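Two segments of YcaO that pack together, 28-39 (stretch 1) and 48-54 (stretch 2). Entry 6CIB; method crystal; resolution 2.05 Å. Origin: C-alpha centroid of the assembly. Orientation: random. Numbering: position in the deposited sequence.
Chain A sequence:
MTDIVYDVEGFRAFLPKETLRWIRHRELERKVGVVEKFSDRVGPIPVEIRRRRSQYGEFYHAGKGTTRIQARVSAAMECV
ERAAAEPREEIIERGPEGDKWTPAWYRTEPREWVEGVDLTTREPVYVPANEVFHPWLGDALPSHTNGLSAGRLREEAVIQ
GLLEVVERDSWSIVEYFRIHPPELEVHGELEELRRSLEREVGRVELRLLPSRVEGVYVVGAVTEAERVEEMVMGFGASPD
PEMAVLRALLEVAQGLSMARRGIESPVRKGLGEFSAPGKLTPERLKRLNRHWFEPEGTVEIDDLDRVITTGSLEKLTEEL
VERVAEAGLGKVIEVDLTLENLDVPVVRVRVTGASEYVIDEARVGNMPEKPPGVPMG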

ATOM      1  N   LEU A  28      16.808  -4.472 -14.307  1.00 33.74           N
ATOM      2  CA  LEU A  28      15.765  -3.491 -13.974  1.00 33.09           C
ATOM      3  C   LEU A  28      16.243  -2.393 -13.033  1.00 32.24           C
ATOM      4  O   LEU A  28      15.908  -1.220 -13.241  1.00 32.94           O
ATOM      5  CB  LEU A  28      14.503  -4.173 -13.410  1.00 31.89           C
ATOM      6  CG  LEU A  28      13.764  -5.181 -14.300  1.00 32.89           C
ATOM      7  CD1 LEU A  28      12.606  -5.785 -13.520  1.00 34.62           C
ATOM      8  CD2 LEU A  28      13.266  -4.576 -15.610  1.00 34.26           C
ATOM      9  N   GLU A  29      17.041  -2.765 -12.029  1.00 30.98           N
ATOM     10  CA  GLU A  29      17.501  -1.811 -11.015  1.00 31.45           C
ATOM     11  C   GLU A  29      18.401  -0.732 -11.609  1.00 33.14           C
ATOM     12  O   GLU A  29      18.160   0.467 -11.384  1.00 32.42           O
ATOM     13  CB  GLU A  29      18.138  -2.528  -9.814  1.00 31.46           C
ATOM     14  CG  GLU A  29      17.098  -3.309  -9.010  1.00 32.73           C
ATOM     15  CD  GLU A  29      17.514  -3.638  -7.589  1.00 33.86           C
ATOM     16  OE1 GLU A  29      18.152  -4.682  -7.382  1.00 35.04           O
ATOM     17  OE2 GLU A  29      17.159  -2.879  -6.665  1.00 33.63           O
ATOM     18  N   ARG A  30      19.390  -1.157 -12.402  1.00 33.96           N
ATOM     19  CA  ARG A  30      20.242  -0.232 -13.160  1.00 34.84           C
ATOM     20  C   ARG A  30      19.406   0.669 -14.077  1.00 33.40           C
ATOM     21  O   ARG A  30      19.597   1.889 -14.080  1.00 35.12           O
ATOM     22  CB  ARG A  30      21.312  -0.985 -13.971  1.00 35.63           C
ATOM     23  CG  ARG A  30      22.326  -0.073 -14.675  1.00 38.12           C
ATOM     24  CD  ARG A  30      23.237  -0.805 -15.664  1.00 38.05           C
ATOM     25  NE  ARG A  30      22.532  -1.593 -16.690  1.00 39.28           N
ATOM     26  CZ  ARG A  30      21.918  -1.100 -17.767  1.00 40.09           C
ATOM     27  NH1 ARG A  30      21.881   0.208 -18.005  1.00 43.65           N
ATOM     28  NH2 ARG A  30      21.320  -1.926 -18.615  1.00 39.34           N
ATOM     29  N   LYS A  31      18.473   0.069 -14.820  1.00 32.38           N
ATOM     30  CA  LYS A  31      17.676   0.783 -15.823  1.00 33.91           C
ATOM     31  C   LYS A  31      16.775   1.842 -15.223  1.00 34.43           C
ATOM     32  O   LYS A  31      16.413   2.815 -15.894  1.00 34.68           O
ATOM     33  CB  LYS A  31      16.849  -0.198 -16.653  1.00 35.73           C
ATOM     34  CG  LYS A  31      17.642  -0.898 -17.750  1.00 38.27           C
ATOM     35  CD  LYS A  31      16.819  -1.993 -18.410  1.00 40.68           C
ATOM     36  CE  LYS A  31      17.599  -2.703 -19.508  1.00 43.61           C
ATOM     37  NZ  LYS A  31      17.059  -4.074 -19.779  1.00 46.57           N
ATOM     38  N   VAL A  32      16.459   1.649 -13.944  1.00 32.81           N
ATOM     39  CA  VAL A  32      15.527   2.468 -13.185  1.00 32.73           C
ATOM     40  C   VAL A  32      16.262   3.461 -12.260  1.00 33.60           C
ATOM     41  O   VAL A  32      15.643   4.234 -11.518  1.00 33.47           O
ATOM     42  CB  VAL A  32      14.536   1.501 -12.489  1.00 33.76           C
ATOM     43  CG1 VAL A  32      14.517   1.593 -10.972  1.00 32.73           C
ATOM     44  CG2 VAL A  32      13.174   1.553 -13.159  1.00 32.49           C
ATOM     45  N   GLY A  33      17.593   3.440 -12.325  1.00 33.54           N
ATOM     46  CA  GLY A  33      18.421   4.460 -11.667  1.00 33.12           C
ATOM     47  C   GLY A  33      18.910   4.166 -10.259  1.00 31.97           C
ATOM     48  O   GLY A  33      19.327   5.088  -9.560  1.00 31.91           O
ATOM     49  N   VAL A  34      18.856   2.896  -9.843  1.00 31.08           N
ATOM     50  CA  VAL A  34      19.411   2.467  -8.553  1.00 30.83           C
ATOM     51  C   VAL A  34      20.925   2.668  -8.608  1.00 31.95           C
ATOM     52  O   VAL A  34      21.588   2.192  -9.525  1.00 31.21           O
ATOM     53  CB  VAL A  34      19.075   0.985  -8.227  1.00 30.87           C
ATOM     54  CG1 VAL A  34      19.862   0.481  -7.013  1.00 29.91           C
ATOM     55  CG2 VAL A  34      17.575   0.809  -8.007  1.00 29.62           C
ATOM     56  N   VAL A  35      21.450   3.388  -7.629  1.00 32.86           N
ATOM     57  CA  VAL A  35      22.878   3.691  -7.585  1.00 34.68           C
ATOM     58  C   VAL A  35      23.546   3.124  -6.328  1.00 36.40           C
ATOM     59  O   VAL A  35      24.770   3.003  -6.288  1.00 38.21           O
ATOM     60  CB  VAL A  35      23.171   5.206  -7.756  1.00 33.75           C
ATOM     61  CG1 VAL A  35      22.957   5.630  -9.209  1.00 32.06           C
ATOM     62  CG2 VAL A  35      22.337   6.054  -6.798  1.00 32.38           C
ATOM     63  N   GLU A  36      22.737   2.763  -5.325  1.00 35.70           N
ATOM     64  CA  GLU A  36      23.238   2.145  -4.096  1.00 36.73           C
ATOM     65  C   GLU A  36      22.210   1.220  -3.432  1.00 35.19           C
ATOM     66  O   GLU A  36      20.999   1.466  -3.497  1.00 34.44           O
ATOM     67  CB  GLU A  36      23.688   3.223  -3.106  1.00 38.79           C
ATOM     68  CG  GLU A  36      24.828   2.795  -2.187  1.00 43.14           C
ATOM     69  CD  GLU A  36      25.317   3.908  -1.262  1.00 46.43           C
ATOM     70  OE1 GLU A  36      24.786   5.046  -1.319  1.00 48.37           O
ATOM     71  OE2 GLU A  36      26.231   3.635  -0.454  1.00 47.11           O
ATOM     72  N   LYS A  37      22.719   0.176  -2.782  1.00 33.12           N
ATOM     73  CA  LYS A  37      21.911  -0.840  -2.109  1.00 33.27           C
ATOM     74  C   LYS A  37      22.415  -1.049  -0.693  1.00 32.78           C
ATOM     75  O   LYS A  37      23.627  -1.047  -0.452  1.00 32.88           O
ATOM     76  CB  LYS A  37      21.982  -2.174  -2.857  1.00 33.66           C
ATOM     77  CG  LYS A  37      21.511  -2.120  -4.302  1.00 36.03           C
ATOM     78  CD  LYS A  37      21.489  -3.504  -4.921  1.00 36.14           C
ATOM     79  CE  LYS A  37      21.061  -3.413  -6.371  1.00 38.52           C
ATOM     80  NZ  LYS A  37      20.880  -4.762  -6.979  1.00 40.80           N
ATOM     81  N   PHE A  38      21.480  -1.245   0.232  1.00 31.04           N
ATOM     82  CA  PHE A  38      21.793  -1.570   1.624  1.00 32.20           C
ATOM     83  C   PHE A  38      20.939  -2.747   2.094  1.00 30.69           C
ATOM     84  O   PHE A  38      19.750  -2.818   1.776  1.00 29.98           O
ATOM     85  CB  PHE A  38      21.504  -0.380   2.544  1.00 33.22           C
ATOM     86  CG  PHE A  38      22.276   0.869   2.208  1.00 35.24           C
ATOM     87  CD1 PHE A  38      23.576   1.058   2.695  1.00 34.18           C
ATOM     88  CD2 PHE A  38      21.695   1.868   1.420  1.00 35.92           C
ATOM     89  CE1 PHE A  38      24.288   2.215   2.395  1.00 36.44           C
ATOM     90  CE2 PHE A  38      22.403   3.035   1.120  1.00 38.32           C
ATOM     91  CZ  PHE A  38      23.697   3.208   1.615  1.00 36.66           C
ATOM     92  N   SER A  39      21.539  -3.629   2.883  1.00 29.04           N
ATOM     93  CA  SER A  39      20.813  -4.733   3.512  1.00 30.22           C
ATOM     94  C   SER A  39      20.753  -4.594   5.021  1.00 29.78           C
ATOM     95  O   SER A  39      21.782  -4.484   5.695  1.00 30.68           O
ATOM     96  CB  SER A  39      21.441  -6.078   3.139  1.00 30.43           C
ATOM     97  OG  SER A  39      21.303  -6.319   1.757  1.00 29.85           O
TER
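Stretch 2 (48-54) EIRRRRS

Two salt bridges, one on each face of the paired strands, tie stretch 2 to stretch 1. Arg-50 NE donates to Glu-29 OE2 at 2.8 Å, joining the strand to the last turn of the helix; chi1 and chi2 of Arg-50 are both m, rotamers that go with a side chain whose end turns nearer to stretch 1, where the long, charged arginine can reach Glu-29, and its guanidinium also binds Glu-48 OE1 through NH2 at 2.9 Å. Glu-29 is shared: its OE1 takes a bond from Lys-37 NZ at 2.8 Å, and a water links OE1 to Arg-50 NH2, so one carboxylate engages both Arg-50 and Lys-37. On the other face, Arg-51 NE meets Glu-36 OE1 at 2.9 Å. At the far end, the end of Glu-48 comes nearer to stretch 1, and Ser-39 OG donates to Glu-48 OE2 at 2.7 Å. Arg-52 NE donates to the carbonyl Val-32 O at 2.9 Å.

Stretch 2 is extended throughout and runs antiparallel to strand 34-39, at a crossing angle of 162°. Phe-38 and Ile-49 exchange both backbone bonds, N to O, at 2.9 Å each way. Arg-51 N reaches Glu-36 O at 2.9 Å, but Arg-51 O receives Val-35 N at 2.8 Å and only weakly Glu-36 N at 3.4 Å. This is a beta bulge, where Val-35, with psi near -17°, adds a residue and shifts the register by one. Beyond it, Arg-53 N donates to Gly-33 O at 2.8 Å. Gly-33 ends the helix in a Schellman motif with positive phi; a CB there would clash with Arg-53 O.

Packing completes the contact. Phe-38 CB lies 4.0 Å from Ile-49 CB, two apolar side chains sharing the face of Glu-36 and Arg-51. Val-35 CG2 covers one face of the Arg-51 guanidinium, 3.6 Å from NH1 of Arg-51, and Val-34 CG1 rests 3.9 Å from Arg-50 CD.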

ATOM      1  N   GLU A  48      15.506  -4.103   2.818  1.00 25.67           N
ATOM      2  CA  GLU A  48      16.392  -3.666   1.745  1.00 26.21           C
ATOM      3  C   GLU A  48      16.187  -2.187   1.453  1.00 27.13           C
ATOM      4  O   GLU A  48      15.047  -1.712   1.384  1.00 27.33           O
ATOM      5  CB  GLU A  48      16.129  -4.494   0.488  1.00 25.60           C
ATOM      6  CG  GLU A  48      16.615  -5.934   0.580  1.00 25.85           C
ATOM      7  CD  GLU A  48      18.132  -6.050   0.518  1.00 26.54           C
ATOM      8  OE1 GLU A  48      18.760  -5.367  -0.314  1.00 27.93           O
ATOM      9  OE2 GLU A  48      18.697  -6.835   1.296  1.00 26.78           O
ATOM     10  N   ILE A  49      17.283  -1.450   1.303  1.00 27.25           N
ATOM     11  CA  ILE A  49      17.177  -0.008   1.019  1.00 28.23           C
ATOM     12  C   ILE A  49      17.848   0.282  -0.311  1.00 28.28           C
ATOM     13  O   ILE A  49      18.930  -0.244  -0.594  1.00 27.64           O
ATOM     14  CB  ILE A  49      17.740   0.880   2.163  1.00 29.87           C
ATOM     15  CG1 ILE A  49      16.915   0.709   3.441  1.00 31.39           C
ATOM     16  CG2 ILE A  49      17.731   2.368   1.797  1.00 29.52           C
ATOM     17  CD1 ILE A  49      17.571  -0.207   4.446  1.00 35.22           C
ATOM     18  N   ARG A  50      17.186   1.110  -1.119  1.00 27.57           N
ATOM     19  CA  ARG A  50      17.710   1.536  -2.408  1.00 27.34           C
ATOM     20  C   ARG A  50      17.827   3.057  -2.477  1.00 29.24           C
ATOM     21  O   ARG A  50      16.903   3.778  -2.081  1.00 28.88           O
ATOM     22  CB  ARG A  50      16.825   1.006  -3.543  1.00 26.77           C
ATOM     23  CG  ARG A  50      16.681  -0.524  -3.582  1.00 25.74           C
ATOM     24  CD  ARG A  50      17.974  -1.205  -4.041  1.00 25.93           C
ATOM     25  NE  ARG A  50      17.899  -2.670  -4.003  1.00 25.21           N
ATOM     26  CZ  ARG A  50      18.173  -3.426  -2.936  1.00 26.31           C
ATOM     27  NH1 ARG A  50      18.554  -2.865  -1.792  1.00 24.09           N
ATOM     28  NH2 ARG A  50      18.060  -4.756  -3.014  1.00 25.58           N
ATOM     29  N   ARG A  51      18.977   3.528  -2.954  1.00 28.61           N
ATOM     30  CA  ARG A  51      19.149   4.919  -3.348  1.00 30.03           C
ATOM     31  C   ARG A  51      18.979   4.977  -4.867  1.00 30.57           C
ATOM     32  O   ARG A  51      19.686   4.285  -5.610  1.00 28.88           O
ATOM     33  CB  ARG A  51      20.519   5.447  -2.903  1.00 30.99           C
ATOM     34  CG  ARG A  51      20.726   6.944  -3.125  1.00 32.72           C
ATOM     35  CD  ARG A  51      21.941   7.479  -2.367  1.00 35.05           C
ATOM     36  NE  ARG A  51      23.210   6.922  -2.839  1.00 37.90           N
ATOM     37  CZ  ARG A  51      23.959   7.434  -3.816  1.00 41.44           C
ATOM     38  NH1 ARG A  51      23.592   8.538  -4.453  1.00 43.17           N
ATOM     39  NH2 ARG A  51      25.096   6.838  -4.165  1.00 41.72           N
ATOM     40  N   ARG A  52      18.015   5.785  -5.301  1.00 31.10           N
ATOM     41  CA  ARG A  52      17.608   5.891  -6.707  1.00 33.54           C
ATOM     42  C   ARG A  52      17.752   7.335  -7.224  1.00 33.60           C
ATOM     43  O   ARG A  52      17.380   8.277  -6.528  1.00 33.43           O
ATOM     44  CB  ARG A  52      16.148   5.437  -6.849  1.00 33.48           C
ATOM     45  CG  ARG A  52      15.706   5.176  -8.277  1.00 34.12           C
ATOM     46  CD  ARG A  52      14.203   4.986  -8.414  1.00 36.11           C
ATOM     47  NE  ARG A  52      13.786   5.469  -9.731  1.00 39.46           N
ATOM     48  CZ  ARG A  52      12.974   6.494  -9.949  1.00 38.54           C
ATOM     49  NH1 ARG A  52      12.420   7.156  -8.944  1.00 40.50           N
ATOM     50  NH2 ARG A  52      12.698   6.848 -11.190  1.00 41.38           N
ATOM     51  N   ARG A  53      18.278   7.487  -8.444  1.00 34.78           N
ATOM     52  CA  ARG A  53      18.429   8.794  -9.100  1.00 36.06           C
ATOM     53  C   ARG A  53      17.504   8.913 -10.292  1.00 34.59           C
ATOM     54  O   ARG A  53      17.413   7.979 -11.088  1.00 35.23           O
ATOM     55  CB  ARG A  53      19.852   8.974  -9.637  1.00 40.11           C
ATOM     56  CG  ARG A  53      20.897   9.343  -8.616  1.00 45.37           C
ATOM     57  CD  ARG A  53      22.015  10.127  -9.299  1.00 51.70           C
ATOM     58  NE  ARG A  53      23.329   9.874  -8.707  1.00 57.76           N
ATOM     59  CZ  ARG A  53      23.727  10.290  -7.501  1.00 61.75           C
ATOM     60  NH1 ARG A  53      22.914  10.988  -6.711  1.00 64.38           N
ATOM     61  NH2 ARG A  53      24.951   9.994  -7.078  1.00 62.72           N
ATOM     62  N   SER A  54      16.851  10.068 -10.434  1.00 32.55           N
ATOM     63  CA  SER A  54      16.096  10.417 -11.658  1.00 32.43           C
ATOM     64  C   SER A  54      16.195  11.920 -11.932  1.00 31.88           C
ATOM     65  O   SER A  54      16.830  12.650 -11.165  1.00 31.40           O
ATOM     66  CB  SER A  54      14.627   9.985 -11.539  1.00 32.96           C
ATOM     67  OG  SER A  54      13.904  10.835 -10.657  1.00 32.17           O
TER
HETATM   68  O   HOH W   1      17.176  -6.016  -5.339  1.00 25.11           O
HETATM   69  O   HOH W   2      16.360   7.047 -13.355  1.00 44.63           O